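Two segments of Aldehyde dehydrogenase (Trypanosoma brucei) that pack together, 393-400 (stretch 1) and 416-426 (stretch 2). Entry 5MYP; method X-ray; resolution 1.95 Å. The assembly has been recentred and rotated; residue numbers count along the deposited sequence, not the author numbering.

Stretch 1 393-400: LALYVFSN
Stretch 2, residues 416-426: AVVVNDVVVHA

Two neighbouring strands of one chain, Leu395 to Phe398 and Val417 to Val419, pair in parallel as part of a buried β-sheet, and the turn after the second strand folds back under the aromatic side chains of the first. The strand axes approach to 4.9 Å at 18°, and the contact buries 674 Å² in all. Leu395 lies beside Val417, Tyr396 beside Val418 and Val397 beside Val419, with CA-CA distances of 4.8, 5.1 and 4.9 Å; phi is -100° to -136° and psi 115° to 135° throughout both strands. The hydrogen-bond ladder runs from Leu395 N to Ala416 O (2.9 Å), Val418 N to Leu395 O (3.1 Å), Val397 N to Val418 O (3.1 Å) and Asn420 N to Val397 O (2.8 Å). Asn420 then leaves extended geometry (phi/psi 68/24). Its chi1 m side chain starts away from the first strand but ends against it, prolonging the ladder as a carboxamide can: OD1 accepts from Ser399 N (2.9 Å) and ND2 donates to Ser399 O (3.2 Å).

Leu395, Val397, Val417 and Val419, all chi1 t, share one sheet face; Leu395 CD2 lies 4.2 Å from Val417 CG1. Tyr396 (m, chi2 -56°) and Val418 (t) occupy the other, with Tyr396 CD1 3.8 Å from Val418 CB at the ring edge. Val422 (m) sets CG1 over the Tyr396 ring face, 3.8 Å from the centroid in a CH-pi contact, and the same methyl reaches the edge of the Phe398 ring (m, chi2 84°), 4.0 Å from CE1. Tyr396 OH accepts a weak hydrogen bond from Val423 N (3.1 Å), so the phenol combines apolar packing with a polar tip. Beyond it, His425 (p) points toward the first stretch, and one water joins its NE2 to Leu393 O, 2.8 Å from each.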

# COMPACT_ATOMS: atom_id res chain seq x y z
N LEU A 393 -0.77 5.04 -16.69
CA LEU A 393 -0.75 3.62 -16.35
C LEU A 393 0.25 2.84 -17.20
O LEU A 393 0.86 1.88 -16.72
CB LEU A 393 -2.15 3.02 -16.50
CG LEU A 393 -2.39 1.61 -15.97
CD1 LEU A 393 -1.99 1.49 -14.50
CD2 LEU A 393 -3.85 1.22 -16.15
N ALA A 394 0.42 3.24 -18.46
CA ALA A 394 1.38 2.60 -19.35
C ALA A 394 2.18 3.64 -20.12
O ALA A 394 1.73 4.77 -20.31
CB ALA A 394 0.66 1.67 -20.32
N LEU A 395 3.39 3.26 -20.52
CA LEU A 395 4.22 4.06 -21.41
C LEU A 395 4.81 3.11 -22.44
O LEU A 395 5.33 2.05 -22.08
CB LEU A 395 5.32 4.78 -20.63
CG LEU A 395 6.31 5.65 -21.42
CD1 LEU A 395 6.74 6.86 -20.61
CD2 LEU A 395 7.53 4.87 -21.89
N TYR A 396 4.74 3.48 -23.71
CA TYR A 396 5.16 2.62 -24.80
C TYR A 396 6.28 3.28 -25.60
O TYR A 396 6.20 4.47 -25.90
CB TYR A 396 3.96 2.33 -25.70
CG TYR A 396 2.78 1.72 -24.96
CD1 TYR A 396 2.94 0.55 -24.23
CD2 TYR A 396 1.51 2.30 -25.01
CE1 TYR A 396 1.88 -0.03 -23.54
CE2 TYR A 396 0.44 1.73 -24.33
CZ TYR A 396 0.63 0.57 -23.60
OH TYR A 396 -0.42 -0.03 -22.94
N VAL A 397 7.32 2.52 -25.91
CA VAL A 397 8.47 3.01 -26.68
C VAL A 397 8.75 2.05 -27.83
O VAL A 397 9.02 0.88 -27.59
CB VAL A 397 9.74 3.14 -25.81
CG1 VAL A 397 10.90 3.73 -26.61
CG2 VAL A 397 9.45 3.98 -24.57
N PHE A 398 8.68 2.55 -29.06
CA PHE A 398 9.08 1.78 -30.23
C PHE A 398 10.46 2.25 -30.67
O PHE A 398 10.63 3.41 -31.05
CB PHE A 398 8.05 1.93 -31.36
CG PHE A 398 6.78 1.18 -31.11
CD1 PHE A 398 5.77 1.74 -30.34
CD2 PHE A 398 6.58 -0.09 -31.65
CE1 PHE A 398 4.59 1.05 -30.10
CE2 PHE A 398 5.41 -0.79 -31.42
CZ PHE A 398 4.41 -0.22 -30.64
N SER A 399 11.44 1.35 -30.59
CA SER A 399 12.84 1.67 -30.89
C SER A 399 13.68 0.39 -30.99
O SER A 399 13.39 -0.61 -30.33
CB SER A 399 13.42 2.60 -29.82
OG SER A 399 14.81 2.81 -30.01
N ASN A 400 14.71 0.44 -31.84
CA ASN A 400 15.75 -0.60 -31.90
C ASN A 400 17.06 -0.14 -31.25
O ASN A 400 18.07 -0.85 -31.33
CB ASN A 400 16.00 -1.00 -33.37
CG ASN A 400 14.83 -1.75 -33.98
OD1 ASN A 400 14.28 -1.32 -35.00
ND2 ASN A 400 14.45 -2.86 -33.38
N ALA A 416 3.68 1.08 -16.05
CA ALA A 416 4.51 0.08 -16.71
C ALA A 416 5.15 0.67 -17.97
O ALA A 416 4.74 1.73 -18.44
CB ALA A 416 3.68 -1.14 -17.08
N VAL A 417 6.17 -0.02 -18.48
CA VAL A 417 6.77 0.28 -19.78
C VAL A 417 6.74 -0.99 -20.63
O VAL A 417 7.12 -2.06 -20.15
CB VAL A 417 8.23 0.76 -19.64
CG1 VAL A 417 8.86 1.01 -21.01
CG2 VAL A 417 8.29 2.01 -18.78
N VAL A 418 6.27 -0.86 -21.87
CA VAL A 418 6.43 -1.91 -22.87
C VAL A 418 7.26 -1.35 -24.02
O VAL A 418 6.97 -0.25 -24.50
CB VAL A 418 5.08 -2.45 -23.41
CG1 VAL A 418 5.31 -3.69 -24.27
CG2 VAL A 418 4.13 -2.77 -22.26
N VAL A 419 8.28 -2.09 -24.44
CA VAL A 419 9.10 -1.70 -25.59
C VAL A 419 8.64 -2.50 -26.81
O VAL A 419 8.57 -3.74 -26.76
CB VAL A 419 10.61 -1.89 -25.33
CG1 VAL A 419 11.44 -1.51 -26.56
CG2 VAL A 419 11.05 -1.08 -24.12
N ASN A 420 8.32 -1.78 -27.88
CA ASN A 420 7.90 -2.34 -29.18
C ASN A 420 6.54 -3.05 -29.19
O ASN A 420 6.28 -3.87 -30.07
CB ASN A 420 9.00 -3.23 -29.79
CG ASN A 420 10.28 -2.47 -30.06
OD1 ASN A 420 10.26 -1.29 -30.41
ND2 ASN A 420 11.41 -3.14 -29.90
N ASP A 421 5.67 -2.71 -28.25
CA ASP A 421 4.28 -3.17 -28.29
C ASP A 421 3.42 -2.31 -27.36
O ASP A 421 3.94 -1.44 -26.66
CB ASP A 421 4.19 -4.66 -27.89
CG ASP A 421 3.15 -5.43 -28.70
OD1 ASP A 421 2.08 -4.87 -29.03
OD2 ASP A 421 3.39 -6.62 -29.00
N VAL A 422 2.11 -2.56 -27.39
CA VAL A 422 1.15 -1.89 -26.51
C VAL A 422 0.20 -2.91 -25.89
O VAL A 422 -0.02 -3.98 -26.48
CB VAL A 422 0.35 -0.80 -27.27
CG1 VAL A 422 1.29 0.22 -27.91
CG2 VAL A 422 -0.58 -1.40 -28.32
N VAL A 423 -0.30 -2.63 -24.69
CA VAL A 423 -1.42 -3.36 -24.05
C VAL A 423 -1.10 -4.78 -23.54
O VAL A 423 -1.55 -5.15 -22.46
CB VAL A 423 -2.70 -3.36 -24.95
CG1 VAL A 423 -3.86 -4.09 -24.29
CG2 VAL A 423 -3.11 -1.93 -25.29
N VAL A 424 -0.30 -5.54 -24.30
CA VAL A 424 -0.09 -6.98 -24.04
C VAL A 424 0.51 -7.34 -22.67
O VAL A 424 0.33 -8.47 -22.19
CB VAL A 424 0.75 -7.66 -25.15
CG1 VAL A 424 -0.00 -7.63 -26.48
CG2 VAL A 424 2.14 -7.04 -25.29
N HIS A 425 1.23 -6.40 -22.06
CA HIS A 425 1.78 -6.59 -20.71
C HIS A 425 0.73 -6.88 -19.63
O HIS A 425 1.05 -7.52 -18.63
CB HIS A 425 2.63 -5.38 -20.28
CG HIS A 425 1.83 -4.13 -20.01
ND1 HIS A 425 1.15 -3.46 -21.00
CD2 HIS A 425 1.62 -3.44 -18.87
CE1 HIS A 425 0.54 -2.41 -20.48
NE2 HIS A 425 0.81 -2.38 -19.19
N ALA A 426 -0.50 -6.41 -19.83
CA ALA A 426 -1.61 -6.67 -18.89
C ALA A 426 -1.91 -8.16 -18.70
O ALA A 426 -2.31 -8.58 -17.61
CB ALA A 426 -2.86 -5.93 -19.33
O HOH W 1 0.09 -0.81 -17.03